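PDB 5N3U: phycocyanobilin lyase subunit alpha from Nostoc sp. PCC 7120, which associates with CpcF to form a lyase that is probably required for attaching the phycocyanobilin chromophore to the phycocyanin alpha subunit, CpcA. Local coordinates for residues E192-A204 / A214-A226. Sequence-based numbering, arbitrary orientation.
Sequences EPVYGELLVKVLA and ALGDLGAIGYLAA
Helix 193-203 and the end of helix 208-221 pack antiparallel as neighbours in the HEAT-type helical solenoid, joined by a short link. Their axes come within 9.3 Å at an angle of 150°. Leu218 is a knob in a hole lined by Gly196, Leu199, Val200 and Leu203. Its CD2 lies 3.9 Å from Leu199 CB, while its CD1 meets Leu203 CD1 tip to tip. Leu199 CD1 likewise reaches end-on to Ile221 CD1, at 3.8 Å. Further along, the small Ala214 lets the backbones come close. Its CB touches Val202 CG1 at 3.7 Å and also Leu203 CD2, whose side chain crosses that of Leu215.

Gly222, with positive phi, follows the last turn of the second helix, and Tyr223 turns back onto the first. With CG anti to the backbone N (chi1 -176°), its ring is carried across to Gly196. Gly196 CA makes a CH-pi contact over one face, 4.0 Å from the ring centroid. Ala225 CB lies over the opposite face. Val200 CG2 sits at the ring edge and touches Ala226 CB. Tyr223 OH donates a hydrogen bond to Glu197 OE2, an oxygen at the ring edge and in its plane; the modelled 2.4 Å is doubtfully short.

Asp217 OD1 forms a salt bridge with Arg184 of helix 176-190. That helix also packs on Leu199 through Cys180 and on Ile221 through Gln188. Leu215 packs on Phe239 and Ala243 of helix 237-250.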
ATOM      1  N   GLU A 192      17.140  32.957   9.886  1.00 26.10           N
ATOM      2  CA  GLU A 192      17.680  33.682   8.720  1.00 28.59           C
ATOM      3  C   GLU A 192      17.277  33.055   7.418  1.00 27.67           C
ATOM      4  O   GLU A 192      17.600  31.905   7.158  1.00 28.15           O
ATOM      5  CB  GLU A 192      19.203  33.694   8.768  1.00 27.93           C
ATOM      6  CG  GLU A 192      19.713  34.514   9.882  1.00 28.40           C
ATOM      7  CD  GLU A 192      19.655  35.985   9.570  1.00 29.84           C
ATOM      8  OE1 GLU A 192      19.385  36.355   8.400  1.00 32.86           O
ATOM      9  OE2 GLU A 192      19.826  36.736  10.511  1.00 34.46           O
ATOM     10  N   PRO A 193      16.614  33.834   6.535  1.00 29.36           N
ATOM     11  CA  PRO A 193      16.161  33.312   5.263  1.00 30.03           C
ATOM     12  C   PRO A 193      17.139  32.645   4.451  1.00 26.90           C
ATOM     13  O   PRO A 193      16.766  31.712   3.710  1.00 27.75           O
ATOM     14  CB  PRO A 193      15.736  34.603   4.498  1.00 30.87           C
ATOM     15  CG  PRO A 193      15.128  35.397   5.592  1.00 30.42           C
ATOM     16  CD  PRO A 193      16.090  35.221   6.738  1.00 29.93           C
ATOM     17  N   VAL A 194      18.399  33.097   4.467  1.00 24.75           N
ATOM     18  CA  VAL A 194      19.407  32.395   3.654  1.00 24.70           C
ATOM     19  C   VAL A 194      19.437  30.833   3.870  1.00 21.01           C
ATOM     20  O   VAL A 194      19.637  30.077   2.922  1.00 21.76           O
ATOM     21  CB  VAL A 194      20.825  32.964   3.896  1.00 27.87           C
ATOM     22  CG1 VAL A 194      21.294  32.658   5.305  1.00 25.17           C
ATOM     23  CG2 VAL A 194      21.811  32.484   2.881  1.00 28.50           C
ATOM     24  N   TYR A 195      19.147  30.413   5.066  1.00 21.44           N
ATOM     25  CA  TYR A 195      19.159  28.957   5.386  1.00 20.97           C
ATOM     26  C   TYR A 195      17.901  28.293   4.832  1.00 24.09           C
ATOM     27  O   TYR A 195      17.968  27.199   4.290  1.00 24.77           O
ATOM     28  CB  TYR A 195      19.303  28.757   6.890  1.00 20.41           C
ATOM     29  CG  TYR A 195      20.605  29.266   7.378  1.00 21.53           C
ATOM     30  CD1 TYR A 195      21.793  28.925   6.757  1.00 22.36           C
ATOM     31  CD2 TYR A 195      20.652  30.184   8.407  1.00 22.23           C
ATOM     32  CE1 TYR A 195      23.008  29.450   7.192  1.00 22.63           C
ATOM     33  CE2 TYR A 195      21.862  30.706   8.833  1.00 22.62           C
ATOM     34  CZ  TYR A 195      23.002  30.390   8.186  1.00 22.13           C
ATOM     35  OH  TYR A 195      24.145  30.965   8.677  1.00 25.43           O
ATOM     36  N   GLY A 196      16.760  28.974   4.891  1.00 23.39           N
ATOM     37  CA  GLY A 196      15.595  28.468   4.186  1.00 24.38           C
ATOM     38  C   GLY A 196      15.760  28.326   2.747  1.00 24.36           C
ATOM     39  O   GLY A 196      15.222  27.412   2.132  1.00 25.73           O
ATOM     40  N   GLU A 197      16.465  29.278   2.133  1.00 26.18           N
ATOM     41  CA  GLU A 197      16.724  29.203   0.702  1.00 27.66           C
ATOM     42  C   GLU A 197      17.564  28.055   0.293  1.00 27.03           C
ATOM     43  O   GLU A 197      17.438  27.497  -0.807  1.00 26.59           O
ATOM     44  CB  GLU A 197      17.359  30.525   0.193  1.00 32.65           C
ATOM     45  CG  GLU A 197      16.435  31.741   0.211  1.00 32.36           C
ATOM     46  CD  GLU A 197      15.255  31.531  -0.680  1.00 37.36           C
ATOM     47  OE1 GLU A 197      15.485  31.101  -1.798  1.00 46.12           O
ATOM     48  OE2 GLU A 197      14.116  31.749  -0.245  1.00 40.42           O
ATOM     49  N   LEU A 198      18.494  27.648   1.120  1.00 29.74           N
ATOM     50  CA  LEU A 198      19.259  26.456   0.743  1.00 30.58           C
ATOM     51  C   LEU A 198      18.325  25.222   0.634  1.00 27.84           C
ATOM     52  O   LEU A 198      18.535  24.358  -0.209  1.00 30.03           O
ATOM     53  CB  LEU A 198      20.242  26.112   1.831  1.00 28.27           C
ATOM     54  CG  LEU A 198      21.466  26.966   1.926  1.00 29.78           C
ATOM     55  CD1 LEU A 198      22.060  26.774   3.293  1.00 26.84           C
ATOM     56  CD2 LEU A 198      22.412  26.544   0.793  1.00 30.08           C
ATOM     57  N   LEU A 199      17.339  25.135   1.523  1.00 28.00           N
ATOM     58  CA  LEU A 199      16.325  24.014   1.430  1.00 27.80           C
ATOM     59  C   LEU A 199      15.522  24.111   0.157  1.00 26.29           C
ATOM     60  O   LEU A 199      15.380  23.134  -0.598  1.00 28.75           O
ATOM     61  CB  LEU A 199      15.422  24.008   2.656  1.00 28.56           C
ATOM     62  CG  LEU A 199      16.239  23.744   3.931  1.00 29.40           C
ATOM     63  CD1 LEU A 199      15.448  23.968   5.210  1.00 33.10           C
ATOM     64  CD2 LEU A 199      16.762  22.355   3.822  1.00 31.24           C
ATOM     65  N   VAL A 200      15.112  25.313  -0.170  1.00 26.65           N
ATOM     66  CA  VAL A 200      14.458  25.510  -1.508  1.00 29.71           C
ATOM     67  C   VAL A 200      15.276  25.026  -2.652  1.00 31.68           C
ATOM     68  O   VAL A 200      14.807  24.291  -3.517  1.00 29.65           O
ATOM     69  CB  VAL A 200      14.078  26.976  -1.721  1.00 27.88           C
ATOM     70  CG1 VAL A 200      13.586  27.185  -3.158  1.00 30.50           C
ATOM     71  CG2 VAL A 200      13.017  27.371  -0.714  1.00 28.23           C
ATOM     72  N   LYS A 201      16.568  25.350  -2.650  1.00 33.11           N
ATOM     73  CA  LYS A 201      17.438  24.878  -3.716  1.00 31.04           C
ATOM     74  C   LYS A 201      17.582  23.330  -3.821  1.00 30.22           C
ATOM     75  O   LYS A 201      17.642  22.783  -4.885  1.00 31.82           O
ATOM     76  CB  LYS A 201      18.819  25.522  -3.548  1.00 36.33           C
ATOM     77  CG  LYS A 201      19.739  25.304  -4.743  1.00 46.43           C
ATOM     78  CD  LYS A 201      21.228  25.475  -4.375  1.00 56.46           C
ATOM     79  CE  LYS A 201      22.109  25.826  -5.588  1.00 60.26           C
ATOM     80  NZ  LYS A 201      22.369  24.637  -6.445  1.00 64.74           N
ATOM     81  N   VAL A 202      17.576  22.628  -2.705  1.00 36.23           N
ATOM     82  CA  VAL A 202      17.555  21.155  -2.683  1.00 34.05           C
ATOM     83  C   VAL A 202      16.290  20.632  -3.418  1.00 33.22           C
ATOM     84  O   VAL A 202      16.372  19.641  -4.160  1.00 39.56           O
ATOM     85  CB  VAL A 202      17.573  20.653  -1.239  1.00 33.75           C
ATOM     86  CG1 VAL A 202      17.314  19.137  -1.119  1.00 41.35           C
ATOM     87  CG2 VAL A 202      18.892  21.002  -0.567  1.00 38.19           C
ATOM     88  N   LEU A 203      15.182  21.328  -3.281  1.00 38.14           N
ATOM     89  CA  LEU A 203      13.921  20.986  -3.995  1.00 38.46           C
ATOM     90  C   LEU A 203      14.067  20.953  -5.452  1.00 40.18           C
ATOM     91  O   LEU A 203      13.469  20.116  -6.086  1.00 39.75           O
ATOM     92  CB  LEU A 203      12.790  21.972  -3.755  1.00 38.88           C
ATOM     93  CG  LEU A 203      12.110  21.894  -2.427  1.00 38.21           C
ATOM     94  CD1 LEU A 203      10.936  22.861  -2.384  1.00 33.45           C
ATOM     95  CD2 LEU A 203      11.651  20.441  -2.177  1.00 40.85           C
ATOM     96  N   ALA A 204      14.872  21.861  -5.969  1.00 41.77           N
ATOM     97  CA  ALA A 204      15.203  21.950  -7.373  1.00 41.40           C
ATOM     98  C   ALA A 204      16.204  20.912  -7.857  1.00 44.73           C
ATOM     99  O   ALA A 204      16.433  20.841  -9.050  1.00 50.85           O
ATOM    100  CB  ALA A 204      15.696  23.350  -7.694  1.00 43.86           C
ATOM    101  N   ALA A 214      13.789  17.803   2.037  1.00 26.49           N
ATOM    102  CA  ALA A 214      13.681  19.266   2.025  1.00 29.35           C
ATOM    103  C   ALA A 214      12.210  19.709   2.287  1.00 27.72           C
ATOM    104  O   ALA A 214      11.950  20.650   3.037  1.00 27.07           O
ATOM    105  CB  ALA A 214      14.185  19.772   0.714  1.00 30.50           C
ATOM    106  N   LEU A 215      11.255  18.969   1.696  1.00 27.73           N
ATOM    107  CA  LEU A 215       9.866  19.209   1.978  1.00 26.76           C
ATOM    108  C   LEU A 215       9.524  19.091   3.419  1.00 25.57           C
ATOM    109  O   LEU A 215       8.860  19.989   3.995  1.00 27.44           O
ATOM    110  CB  LEU A 215       8.955  18.333   1.106  1.00 27.08           C
ATOM    111  CG  LEU A 215       8.950  18.760  -0.307  1.00 26.26           C
ATOM    112  CD1 LEU A 215       8.401  17.704  -1.295  1.00 29.45           C
ATOM    113  CD2 LEU A 215       8.223  20.097  -0.428  1.00 26.84           C
ATOM    114  N   GLY A 216       9.906  17.998   4.068  1.00 27.82           N
ATOM    115  CA  GLY A 216       9.645  17.867   5.453  1.00 27.19           C
ATOM    116  C   GLY A 216      10.267  18.968   6.302  1.00 27.94           C
ATOM    117  O   GLY A 216       9.692  19.475   7.265  1.00 27.86           O
ATOM    118  N   ASP A 217      11.476  19.364   5.933  1.00 29.04           N
ATOM    119  CA  ASP A 217      12.202  20.419   6.665  1.00 27.27           C
ATOM    120  C   ASP A 217      11.498  21.795   6.494  1.00 23.42           C
ATOM    121  O   ASP A 217      11.330  22.528   7.455  1.00 26.31           O
ATOM    122  CB  ASP A 217      13.680  20.524   6.151  1.00 27.69           C
ATOM    123  CG  ASP A 217      14.550  19.337   6.532  1.00 37.03           C
ATOM    124  OD1 ASP A 217      14.131  18.482   7.379  1.00 40.40           O
ATOM    125  OD2 ASP A 217      15.661  19.221   5.967  1.00 35.43           O
ATOM    126  N   LEU A 218      11.084  22.093   5.281  1.00 25.67           N
ATOM    127  CA  LEU A 218      10.394  23.355   5.015  1.00 28.26           C
ATOM    128  C   LEU A 218       9.097  23.439   5.738  1.00 29.94           C
ATOM    129  O   LEU A 218       8.767  24.486   6.330  1.00 29.33           O
ATOM    130  CB  LEU A 218      10.179  23.567   3.544  1.00 27.13           C
ATOM    131  CG  LEU A 218      11.454  23.910   2.825  1.00 28.49           C
ATOM    132  CD1 LEU A 218      11.353  23.631   1.347  1.00 28.30           C
ATOM    133  CD2 LEU A 218      11.793  25.356   3.105  1.00 28.91           C
ATOM    134  N   GLY A 219       8.386  22.312   5.803  1.00 30.06           N
ATOM    135  CA  GLY A 219       7.241  22.216   6.718  1.00 28.87           C
ATOM    136  C   GLY A 219       7.512  22.430   8.175  1.00 29.95           C
ATOM    137  O   GLY A 219       6.855  23.237   8.819  1.00 32.03           O
ATOM    138  N   ALA A 220       8.557  21.789   8.676  1.00 29.47           N
ATOM    139  CA  ALA A 220       8.972  21.929  10.082  1.00 25.01           C
ATOM    140  C   ALA A 220       9.362  23.331  10.468  1.00 27.96           C
ATOM    141  O   ALA A 220       9.122  23.778  11.567  1.00 31.40           O
ATOM    142  CB  ALA A 220      10.159  21.008  10.346  1.00 31.81           C
ATOM    143  N   ILE A 221       9.938  24.070   9.563  1.00 27.30           N
ATOM    144  CA  ILE A 221      10.356  25.397   9.910  1.00 31.64           C
ATOM    145  C   ILE A 221       9.322  26.436   9.536  1.00 35.25           C
ATOM    146  O   ILE A 221       9.406  27.548  10.000  1.00 36.13           O
ATOM    147  CB  ILE A 221      11.731  25.697   9.295  1.00 29.71           C
ATOM    148  CG1 ILE A 221      11.625  25.803   7.796  1.00 36.44           C
ATOM    149  CG2 ILE A 221      12.703  24.605   9.734  1.00 35.98           C
ATOM    150  CD1 ILE A 221      12.904  26.071   7.058  1.00 42.52           C
ATOM    151  N   GLY A 222       8.386  26.082   8.654  1.00 37.42           N
ATOM    152  CA  GLY A 222       7.276  26.961   8.291  1.00 32.55           C
ATOM    153  C   GLY A 222       7.704  28.122   7.408  1.00 35.34           C
ATOM    154  O   GLY A 222       7.125  29.185   7.534  1.00 38.68           O
ATOM    155  N   TYR A 223       8.666  27.917   6.506  1.00 35.07           N
ATOM    156  CA  TYR A 223       9.244  28.995   5.683  1.00 32.93           C
ATOM    157  C   TYR A 223       8.336  29.399   4.539  1.00 28.12           C
ATOM    158  O   TYR A 223       8.353  28.794   3.457  1.00 29.81           O
ATOM    159  CB  TYR A 223      10.607  28.559   5.119  1.00 28.59           C
ATOM    160  CG  TYR A 223      11.398  29.594   4.305  1.00 30.80           C
ATOM    161  CD1 TYR A 223      11.707  30.866   4.823  1.00 35.99           C
ATOM    162  CD2 TYR A 223      11.899  29.265   3.046  1.00 29.63           C
ATOM    163  CE1 TYR A 223      12.445  31.798   4.071  1.00 32.50           C
ATOM    164  CE2 TYR A 223      12.675  30.152   2.320  1.00 32.64           C
ATOM    165  CZ  TYR A 223      12.915  31.424   2.830  1.00 36.52           C
ATOM    166  OH  TYR A 223      13.643  32.270   2.057  1.00 31.98           O
ATOM    167  N   LEU A 224       7.595  30.478   4.767  1.00 32.33           N
ATOM    168  CA  LEU A 224       6.517  30.926   3.840  1.00 31.59           C
ATOM    169  C   LEU A 224       6.911  31.153   2.400  1.00 33.25           C
ATOM    170  O   LEU A 224       6.223  30.716   1.492  1.00 32.62           O
ATOM    171  CB  LEU A 224       5.838  32.181   4.372  1.00 38.26           C
ATOM    172  CG  LEU A 224       4.609  32.698   3.607  1.00 43.01           C
ATOM    173  CD1 LEU A 224       3.448  31.704   3.745  1.00 43.46           C
ATOM    174  CD2 LEU A 224       4.183  34.044   4.186  1.00 44.95           C
ATOM    175  N   ALA A 225       8.032  31.820   2.174  1.00 33.40           N
ATOM    176  CA  ALA A 225       8.498  32.055   0.854  1.00 29.86           C
ATOM    177  C   ALA A 225       8.710  30.879   0.018  1.00 30.34           C
ATOM    178  O   ALA A 225       8.817  30.998  -1.192  1.00 33.92           O
ATOM    179  CB  ALA A 225       9.807  32.943   0.896  1.00 36.37           C
ATOM    180  N   ALA A 226       8.795  29.675   0.588  1.00 30.43           N
ATOM    181  CA  ALA A 226       8.948  28.483  -0.252  1.00 26.99           C
ATOM    182  C   ALA A 226       7.627  27.917  -0.821  1.00 29.20           C
ATOM    183  O   ALA A 226       7.634  26.895  -1.513  1.00 33.26           O
ATOM    184  CB  ALA A 226       9.637  27.388   0.571  1.00 29.32           C
TER